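PDB 3A0C: Mannose/sialic acid-binding lectin from Polygonatum cyrtonema, which probably binds mannose-type carbohydrates as a bulb-type lectin of the beta-prism II fold. Local coordinates for residues L34-G38 with K39-A43. Residues are numbered along the deposited sequence; the frame is centred on the assembly and turned at random.
Sequences LYDSG and KPVWA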
loop_
_atom_site.group_PDB
_atom_site.type_symbol
_atom_site.label_atom_id
_atom_site.label_comp_id
_atom_site.label_asym_id
_atom_site.label_seq_id
_atom_site.Cartn_x
_atom_site.Cartn_y
_atom_site.Cartn_z
ATOM N N LEU A 34 10.488 -9.570 -8.995
ATOM C CA LEU A 34 9.324 -8.878 -9.541
ATOM C C LEU A 34 9.110 -9.302 -10.986
ATOM O O LEU A 34 10.007 -9.154 -11.807
ATOM C CB LEU A 34 9.548 -7.362 -9.480
ATOM C CG LEU A 34 8.535 -6.453 -10.168
ATOM C CD1 LEU A 34 7.138 -6.702 -9.640
ATOM C CD2 LEU A 34 8.938 -5.019 -9.922
ATOM N N TYR A 35 7.931 -9.835 -11.298
ATOM C CA TYR A 35 7.628 -10.268 -12.657
ATOM C C TYR A 35 6.683 -9.339 -13.387
ATOM O O TYR A 35 5.737 -8.815 -12.801
ATOM C CB TYR A 35 7.018 -11.660 -12.648
ATOM C CG TYR A 35 8.030 -12.734 -12.363
ATOM C CD1 TYR A 35 8.926 -13.145 -13.341
ATOM C CD2 TYR A 35 8.115 -13.317 -11.104
ATOM C CE1 TYR A 35 9.894 -14.119 -13.077
ATOM C CE2 TYR A 35 9.075 -14.290 -10.823
ATOM C CZ TYR A 35 9.966 -14.682 -11.820
ATOM O OH TYR A 35 10.951 -15.601 -11.556
ATOM N N ASP A 36 6.948 -9.142 -14.675
ATOM C CA ASP A 36 6.114 -8.303 -15.526
ATOM C C ASP A 36 5.730 -9.187 -16.700
ATOM O O ASP A 36 6.521 -9.379 -17.616
ATOM C CB ASP A 36 6.896 -7.089 -16.032
ATOM C CG ASP A 36 6.034 -6.140 -16.857
ATOM O OD1 ASP A 36 4.935 -6.555 -17.295
ATOM O OD2 ASP A 36 6.463 -4.988 -17.075
ATOM N N SER A 37 4.519 -9.731 -16.657
ATOM C CA SER A 37 4.025 -10.630 -17.703
ATOM C C SER A 37 4.929 -11.844 -17.930
ATOM O O SER A 37 5.068 -12.312 -19.064
ATOM C CB SER A 37 3.861 -9.882 -19.026
ATOM O OG SER A 37 2.778 -8.977 -18.972
ATOM N N GLY A 38 5.548 -12.347 -16.867
ATOM C CA GLY A 38 6.416 -13.495 -17.019
ATOM C C GLY A 38 7.868 -13.123 -17.174
ATOM O O GLY A 38 8.727 -13.985 -17.189
ATOM N N LYS A 39 8.143 -11.833 -17.281
ATOM C CA LYS A 39 9.510 -11.346 -17.440
ATOM C C LYS A 39 10.040 -10.778 -16.129
ATOM O O LYS A 39 9.429 -9.881 -15.544
ATOM C CB LYS A 39 9.552 -10.249 -18.525
ATOM C CG LYS A 39 10.601 -9.140 -18.284
ATOM C CD LYS A 39 10.315 -7.889 -19.121
ATOM C CE LYS A 39 11.123 -6.672 -18.650
ATOM N NZ LYS A 39 12.605 -6.847 -18.781
ATOM N N PRO A 40 11.174 -11.301 -15.639
ATOM C CA PRO A 40 11.722 -10.771 -14.389
ATOM C C PRO A 40 12.347 -9.391 -14.640
ATOM O O PRO A 40 13.331 -9.274 -15.377
ATOM C CB PRO A 40 12.748 -11.828 -13.986
ATOM C CG PRO A 40 13.176 -12.410 -15.290
ATOM C CD PRO A 40 11.889 -12.522 -16.053
ATOM N N VAL A 41 11.758 -8.351 -14.043
ATOM C CA VAL A 41 12.245 -6.976 -14.198
ATOM C C VAL A 41 13.053 -6.536 -12.985
ATOM O O VAL A 41 13.737 -5.515 -13.031
ATOM C CB VAL A 41 11.082 -5.971 -14.382
ATOM C CG1 VAL A 41 10.185 -6.421 -15.510
ATOM C CG2 VAL A 41 10.295 -5.834 -13.077
ATOM N N TRP A 42 12.963 -7.295 -11.897
ATOM C CA TRP A 42 13.705 -6.972 -10.677
ATOM C C TRP A 42 13.838 -8.194 -9.765
ATOM O O TRP A 42 12.968 -9.066 -9.763
ATOM C CB TRP A 42 13.014 -5.838 -9.902
ATOM C CG TRP A 42 13.828 -5.370 -8.729
ATOM C CD1 TRP A 42 14.753 -4.359 -8.716
ATOM C CD2 TRP A 42 13.844 -5.946 -7.413
ATOM N NE1 TRP A 42 15.344 -4.273 -7.472
ATOM C CE2 TRP A 42 14.805 -5.235 -6.656
ATOM C CE3 TRP A 42 13.138 -6.993 -6.803
ATOM C CZ2 TRP A 42 15.080 -5.540 -5.317
ATOM C CZ3 TRP A 42 13.410 -7.297 -5.471
ATOM C CH2 TRP A 42 14.377 -6.570 -4.742
ATOM N N ALA A 43 14.921 -8.247 -8.987
ATOM C CA ALA A 43 15.141 -9.366 -8.074
ATOM C C ALA A 43 16.184 -9.048 -7.016
ATOM O O ALA A 43 17.046 -8.188 -7.224
ATOM C CB ALA A 43 15.561 -10.604 -8.863
#
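With CG of L34 anti to the backbone N (chi1 172°) and chi1 of V41 (-53°) setting CG1 anti to the carbonyl carbon and CG2 between backbone N and carbonyl carbon, L34 CG lies 3.5 Å from V41 CG2, a tight fit for two carbons. The other valine methyl, V41 CG1, packs against D36 CB at 3.4 Å, so V41 touches side chains two residues apart on the facing strand. W42 CB packs 3.8 Å from L34 CB; L34 N lies at the indole edge, near the ring plane. W42 packs on T105 and L34 on S107, both of the second subunit. Strands 32-36 and 39-43 form a beta hairpin in a four-stranded antiparallel sheet of the beta-prism II lectin, joined by a type I' turn from D36 to K39. A classic beta bulge interrupts the pairing: V41 and W42 both face L34, whose O accepts V41 N at 3.0 Å and, weakly, W42 N, while L34 N donates to W42 O at 2.6 Å. Nearer the turn, D36 N donates to K39 O at 2.7 Å. On the opposite face from L34, the Y35 ring crosses P40 obliquely, CE1 3.8 Å from P40 CB; Y35 OH is hydrogen-bonded to Q27 OE1. D36 OD2 salt-bridges R93, 6.6 Å from K39 NZ.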